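Local coordinates for protein Na-K-Cl cotransporter (Methanosarcina acetivorans, PDB 3G40) that probably carries chloride into or out of the cell together with cations, this piece being the cytoplasmic C-terminal domain of the transporter, at residues A150-Q155 with S190-S195. Residues are numbered along the deposited sequence; the frame is centred on the assembly and turned at random.
Sequences AGLGRQ and SNWKAS
Q155 lies extended over one face of the W192 indole, its amide stacked on the ring system with the two planes 24° apart. Q155 CB sits above the six-membered ring of W192 in a CH-pi contact, 3.8 Å from its centroid and 20° off the normal. With CG set beside the backbone N (chi1 -53°) and the chain straight beyond it, the side chain runs across the indole towards the pyrrole: Q155 CG passes above CE2 and CZ2 of W192, and Q155 CD comes to 3.8 Å from W192 CE2. At the tip, Q155 OE1 rests over the five-membered ring, 3.3 Å from W192 NE1, too steeply placed for a hydrogen bond; that N-H is given instead to the D42 carboxylate, a bond likely to hold the indole's rotation. The loop between strands 140-145 and 157-161, folded as two overlapping type II' turns, A150 to G153 and L152 to Q155, is thereby packed on the C-terminal end of helix 179-192 in this alpha/beta fold built round a ten-stranded mixed sheet. L152, common to both turns, brings CD2 to 4.0 Å from W192 CH2, while F39 of helix 30-44 touches both side chains. Replacing W192 with an alanine would probably leave the Q155 chain without its aromatic platform and D42 without its indole donor. Past the helix end, A194 CB meets the backbone O of Q155 at 3.6 Å, while R154 of the same loop as Q155 forms a salt bridge with E78 of the second subunit.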
loop_
_atom_site.group_PDB
_atom_site.type_symbol
_atom_site.label_atom_id
_atom_site.label_comp_id
_atom_site.label_asym_id
_atom_site.label_seq_id
_atom_site.Cartn_x
_atom_site.Cartn_y
_atom_site.Cartn_z
ATOM N N ALA A 150 -1.295 8.030 -3.166
ATOM C CA ALA A 150 -0.030 7.874 -2.450
ATOM C C ALA A 150 -0.045 6.733 -1.434
ATOM O O ALA A 150 1.012 6.232 -1.065
ATOM C CB ALA A 150 0.360 9.177 -1.755
ATOM N N GLY A 151 -1.224 6.333 -0.964
ATOM C CA GLY A 151 -1.279 5.370 0.126
ATOM C C GLY A 151 -0.357 5.852 1.239
ATOM O O GLY A 151 -0.368 7.038 1.578
ATOM N N LEU A 152 0.456 4.955 1.798
ATOM C CA LEU A 152 1.383 5.352 2.856
ATOM C C LEU A 152 2.754 5.645 2.273
ATOM O O LEU A 152 3.724 5.839 3.009
ATOM C CB LEU A 152 1.473 4.271 3.942
ATOM C CG LEU A 152 0.162 4.061 4.706
ATOM C CD1 LEU A 152 0.186 2.791 5.540
ATOM C CD2 LEU A 152 -0.133 5.279 5.579
ATOM N N GLY A 153 2.834 5.675 0.947
ATOM C CA GLY A 153 4.045 6.136 0.274
ATOM C C GLY A 153 5.249 5.318 0.686
ATOM O O GLY A 153 5.187 4.082 0.743
ATOM N N ARG A 154 6.342 5.996 1.016
ATOM C CA ARG A 154 7.561 5.294 1.400
ATOM C C ARG A 154 7.604 4.942 2.891
ATOM O O ARG A 154 8.566 4.340 3.342
ATOM C CB ARG A 154 8.807 6.108 1.003
ATOM C CG ARG A 154 9.015 6.240 -0.511
ATOM C CD ARG A 154 10.198 7.188 -0.837
ATOM N NE ARG A 154 11.476 6.677 -0.344
ATOM C CZ ARG A 154 12.554 7.434 -0.137
ATOM N NH1 ARG A 154 12.516 8.742 -0.369
ATOM N NH2 ARG A 154 13.671 6.888 0.303
ATOM N N GLN A 155 6.578 5.331 3.647
ATOM C CA GLN A 155 6.559 5.114 5.104
ATOM C C GLN A 155 7.881 5.533 5.752
ATOM O O GLN A 155 8.419 4.824 6.602
ATOM C CB GLN A 155 6.246 3.638 5.432
ATOM C CG GLN A 155 4.996 3.165 4.747
ATOM C CD GLN A 155 4.514 1.754 5.167
ATOM O OE1 GLN A 155 5.134 1.068 5.976
ATOM N NE2 GLN A 155 3.409 1.331 4.590
ATOM N N SER A 190 8.777 3.803 15.301
ATOM C CA SER A 190 9.593 2.661 15.657
ATOM C C SER A 190 9.401 1.489 14.671
ATOM O O SER A 190 10.373 0.894 14.208
ATOM C CB SER A 190 9.290 2.248 17.111
ATOM O OG SER A 190 9.599 0.893 17.341
ATOM N N ASN A 191 8.156 1.170 14.328
ATOM C CA ASN A 191 7.905 0.038 13.431
ATOM C C ASN A 191 8.291 0.286 11.956
ATOM O O ASN A 191 8.728 -0.631 11.274
ATOM C CB ASN A 191 6.463 -0.458 13.569
ATOM C CG ASN A 191 6.262 -1.268 14.837
ATOM O OD1 ASN A 191 7.225 -1.775 15.405
ATOM N ND2 ASN A 191 5.022 -1.369 15.300
ATOM N N TRP A 192 8.148 1.524 11.484
ATOM C CA TRP A 192 8.568 1.896 10.123
ATOM C C TRP A 192 10.047 2.267 10.048
ATOM O O TRP A 192 10.620 2.335 8.949
ATOM C CB TRP A 192 7.768 3.100 9.613
ATOM C CG TRP A 192 6.327 2.833 9.332
ATOM C CD1 TRP A 192 5.665 1.623 9.412
ATOM C CD2 TRP A 192 5.358 3.792 8.889
ATOM N NE1 TRP A 192 4.342 1.788 9.057
ATOM C CE2 TRP A 192 4.130 3.104 8.727
ATOM C CE3 TRP A 192 5.410 5.161 8.615
ATOM C CZ2 TRP A 192 2.966 3.748 8.313
ATOM C CZ3 TRP A 192 4.250 5.805 8.209
ATOM C CH2 TRP A 192 3.043 5.092 8.051
ATOM N N LYS A 193 10.656 2.531 11.203
ATOM C CA LYS A 193 12.000 3.111 11.239
ATOM C C LYS A 193 12.018 4.372 10.386
ATOM O O LYS A 193 12.917 4.581 9.575
ATOM C CB LYS A 193 13.052 2.113 10.760
ATOM C CG LYS A 193 13.190 0.913 11.684
ATOM C CD LYS A 193 14.362 0.028 11.305
ATOM C CE LYS A 193 14.552 -1.087 12.327
ATOM N NZ LYS A 193 15.705 -1.972 11.999
ATOM N N ALA A 194 11.001 5.198 10.593
ATOM C CA ALA A 194 10.803 6.448 9.873
ATOM C C ALA A 194 11.346 7.632 10.677
ATOM O O ALA A 194 11.606 7.512 11.876
ATOM C CB ALA A 194 9.294 6.645 9.598
ATOM N N SER A 195 11.505 8.775 10.015
ATOM C CA SER A 195 11.828 10.021 10.718
ATOM C C SER A 195 10.559 10.706 11.204
ATOM O O SER A 195 9.555 10.739 10.497
ATOM C CB SER A 195 12.604 10.972 9.799
ATOM O OG SER A 195 13.808 10.359 9.410
#